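Local coordinates for protein ribulose bisphosphate carboxylase small chain (Galdieria sulphuraria, PDB 4F0H) that forms the small subunit of the hexadecameric carbon-fixing enzyme RuBisCO, which carboxylates ribulose 1,5-bisphosphate, and probably helps to hold the large subunits together, at residues F78-V83 / I99-K104. Residues are numbered along the deposited sequence; the frame is centred on the assembly and turned at random.
Sequences FYIKVV and IVNRPK
I80 faces both V100 and N101 across a classic beta bulge. The bulge interrupts the antiparallel pairing of strands 79-86 and 93-101, a hairpin in the sheet of the RuBisCO small subunit. I80 O grips two donors, V100 N at 2.8 Å and N101 N at 3.2 Å. The V100 bond is nearly straight (170°), the N101 bond more bent. I80 N returns a bond to N101 O. That same oxygen receives a CA-H...O contact from Y79 CA at 3.1 Å.

On one face of the sheet, I80 CG1 and CD1 pack on N101 CB. I80 CG2 meets V100 CG2 at 3.6 Å. V100 CG1 lies anti to its own carbonyl carbon (chi1 -61°), and this directs it to V82 CG2. Helix 61-74 covers I80, V82 and N101, with C71 and R72 against I80, I68 against V82 and R72 against N101. R72 also binds V100 O.

Just past the bulge, P103 CD sits over the centre of the Y79 ring, a CH-pi contact of 3.4 Å to the centroid. R102 CG comes within 4.0 Å of Y79 CE1. The guanidinium and ring planes are 88° apart. Y79 OH hydrogen-bonds to E106 OE2. An alanine in place of Y79 would probably leave P103 CD without its aromatic partner and E106 without its bond from the phenol.

Further out, R102 NH1 binds I3 O in the N-terminal region. A water lies in the ring plane at the Y79 edge, donating to Y79 OH at 3.1 Å and accepting from R102 NH1 at 2.8 Å.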
loop_
_atom_site.group_PDB
_atom_site.type_symbol
_atom_site.label_atom_id
_atom_site.label_comp_id
_atom_site.label_asym_id
_atom_site.label_seq_id
_atom_site.Cartn_x
_atom_site.Cartn_y
_atom_site.Cartn_z
ATOM N N PHE B 78 27.715 13.592 -43.633
ATOM C CA PHE B 78 26.965 13.755 -42.405
ATOM C C PHE B 78 25.700 14.463 -42.808
ATOM O O PHE B 78 25.705 15.197 -43.813
ATOM C CB PHE B 78 27.738 14.712 -41.506
ATOM C CG PHE B 78 28.912 14.067 -40.789
ATOM C CD1 PHE B 78 30.132 13.869 -41.468
ATOM C CD2 PHE B 78 28.799 13.682 -39.431
ATOM C CE1 PHE B 78 31.255 13.266 -40.832
ATOM C CE2 PHE B 78 29.923 13.074 -38.762
ATOM C CZ PHE B 78 31.157 12.867 -39.490
ATOM N N TYR B 79 24.629 14.305 -42.028
ATOM C CA TYR B 79 23.480 15.261 -42.060
ATOM C C TYR B 79 23.951 16.524 -41.429
ATOM O O TYR B 79 24.729 16.463 -40.427
ATOM C CB TYR B 79 22.321 14.744 -41.183
ATOM C CG TYR B 79 21.614 13.606 -41.840
ATOM C CD1 TYR B 79 20.551 13.813 -42.686
ATOM C CD2 TYR B 79 22.060 12.307 -41.651
ATOM C CE1 TYR B 79 19.995 12.740 -43.348
ATOM C CE2 TYR B 79 21.473 11.238 -42.289
ATOM C CZ TYR B 79 20.448 11.470 -43.161
ATOM O OH TYR B 79 19.818 10.354 -43.770
ATOM N N ILE B 80 23.466 17.652 -41.952
ATOM C CA ILE B 80 23.820 19.016 -41.464
ATOM C C ILE B 80 22.538 19.783 -41.517
ATOM O O ILE B 80 21.794 19.752 -42.556
ATOM C CB ILE B 80 24.884 19.710 -42.419
ATOM C CG1 ILE B 80 26.110 18.777 -42.658
ATOM C CG2 ILE B 80 25.241 21.118 -41.952
ATOM C CD1 ILE B 80 27.217 19.384 -43.610
ATOM N N LYS B 81 22.266 20.512 -40.429
ATOM C CA LYS B 81 21.096 21.326 -40.349
ATOM C C LYS B 81 21.373 22.728 -39.895
ATOM O O LYS B 81 22.384 23.013 -39.235
ATOM C CB LYS B 81 20.044 20.720 -39.413
ATOM C CG LYS B 81 20.569 20.445 -37.989
ATOM C CD LYS B 81 19.466 19.872 -37.119
ATOM C CE LYS B 81 19.757 19.989 -35.619
ATOM N NZ LYS B 81 18.941 18.944 -34.937
ATOM N N VAL B 82 20.435 23.609 -40.217
ATOM C CA VAL B 82 20.578 24.976 -39.758
ATOM C C VAL B 82 19.498 25.214 -38.772
ATOM O O VAL B 82 18.364 24.752 -39.000
ATOM C CB VAL B 82 20.486 25.992 -40.938
ATOM C CG1 VAL B 82 20.586 27.402 -40.387
ATOM C CG2 VAL B 82 21.648 25.748 -41.895
ATOM N N VAL B 83 19.803 25.909 -37.684
ATOM C CA VAL B 83 18.832 25.990 -36.603
ATOM C C VAL B 83 18.690 27.447 -36.218
ATOM O O VAL B 83 19.676 28.132 -36.142
ATOM C CB VAL B 83 19.325 25.177 -35.362
ATOM C CG1 VAL B 83 18.317 25.240 -34.267
ATOM C CG2 VAL B 83 19.442 23.727 -35.692
ATOM N N ILE B 99 17.240 20.699 -42.849
ATOM C CA ILE B 99 18.350 19.992 -43.366
ATOM C C ILE B 99 18.906 20.702 -44.612
ATOM O O ILE B 99 18.156 21.086 -45.527
ATOM C CB ILE B 99 17.971 18.545 -43.776
ATOM C CG1 ILE B 99 17.324 17.788 -42.622
ATOM C CG2 ILE B 99 19.190 17.774 -44.290
ATOM C CD1 ILE B 99 18.211 17.451 -41.585
ATOM N N VAL B 100 20.239 20.854 -44.617
ATOM C CA VAL B 100 21.007 21.457 -45.756
ATOM C C VAL B 100 22.064 20.517 -46.307
ATOM O O VAL B 100 22.793 20.846 -47.262
ATOM C CB VAL B 100 21.710 22.765 -45.360
ATOM C CG1 VAL B 100 20.735 23.778 -44.938
ATOM C CG2 VAL B 100 22.773 22.490 -44.255
ATOM N N ASN B 101 22.211 19.366 -45.676
ATOM C CA ASN B 101 23.010 18.305 -46.299
ATOM C C ASN B 101 22.600 16.945 -45.837
ATOM O O ASN B 101 22.457 16.747 -44.630
ATOM C CB ASN B 101 24.462 18.522 -45.937
ATOM C CG ASN B 101 25.398 17.662 -46.751
ATOM O OD1 ASN B 101 25.979 16.710 -46.239
ATOM N ND2 ASN B 101 25.546 17.981 -48.019
ATOM N N ARG B 102 22.479 15.990 -46.774
ATOM C CA ARG B 102 22.229 14.576 -46.444
ATOM C C ARG B 102 23.346 13.705 -46.969
ATOM O O ARG B 102 23.905 13.994 -47.997
ATOM C CB ARG B 102 20.945 14.085 -47.119
ATOM C CG ARG B 102 19.750 14.872 -46.696
ATOM C CD ARG B 102 18.507 14.559 -47.598
ATOM N NE ARG B 102 17.417 15.387 -47.072
ATOM C CZ ARG B 102 16.636 15.055 -46.071
ATOM N NH1 ARG B 102 16.718 13.852 -45.514
ATOM N NH2 ARG B 102 15.736 15.929 -45.678
ATOM N N PRO B 103 23.676 12.613 -46.284
ATOM C CA PRO B 103 24.590 11.646 -46.922
ATOM C C PRO B 103 23.967 11.052 -48.211
ATOM O O PRO B 103 22.794 11.306 -48.510
ATOM C CB PRO B 103 24.831 10.628 -45.824
ATOM C CG PRO B 103 23.599 10.762 -44.964
ATOM C CD PRO B 103 23.305 12.209 -44.925
ATOM N N LYS B 104 24.766 10.370 -49.042
ATOM C CA LYS B 104 24.278 10.001 -50.385
ATOM C C LYS B 104 23.292 8.866 -50.318
ATOM O O LYS B 104 22.394 8.765 -51.142
ATOM C CB LYS B 104 25.443 9.613 -51.318
ATOM C CG LYS B 104 26.015 10.797 -52.106
ATOM C CD LYS B 104 27.518 10.638 -52.379
ATOM C CE LYS B 104 28.200 12.023 -52.422
ATOM N NZ LYS B 104 27.431 13.013 -53.281
HETATM O O HOH W 1 17.706 11.200 -45.842
#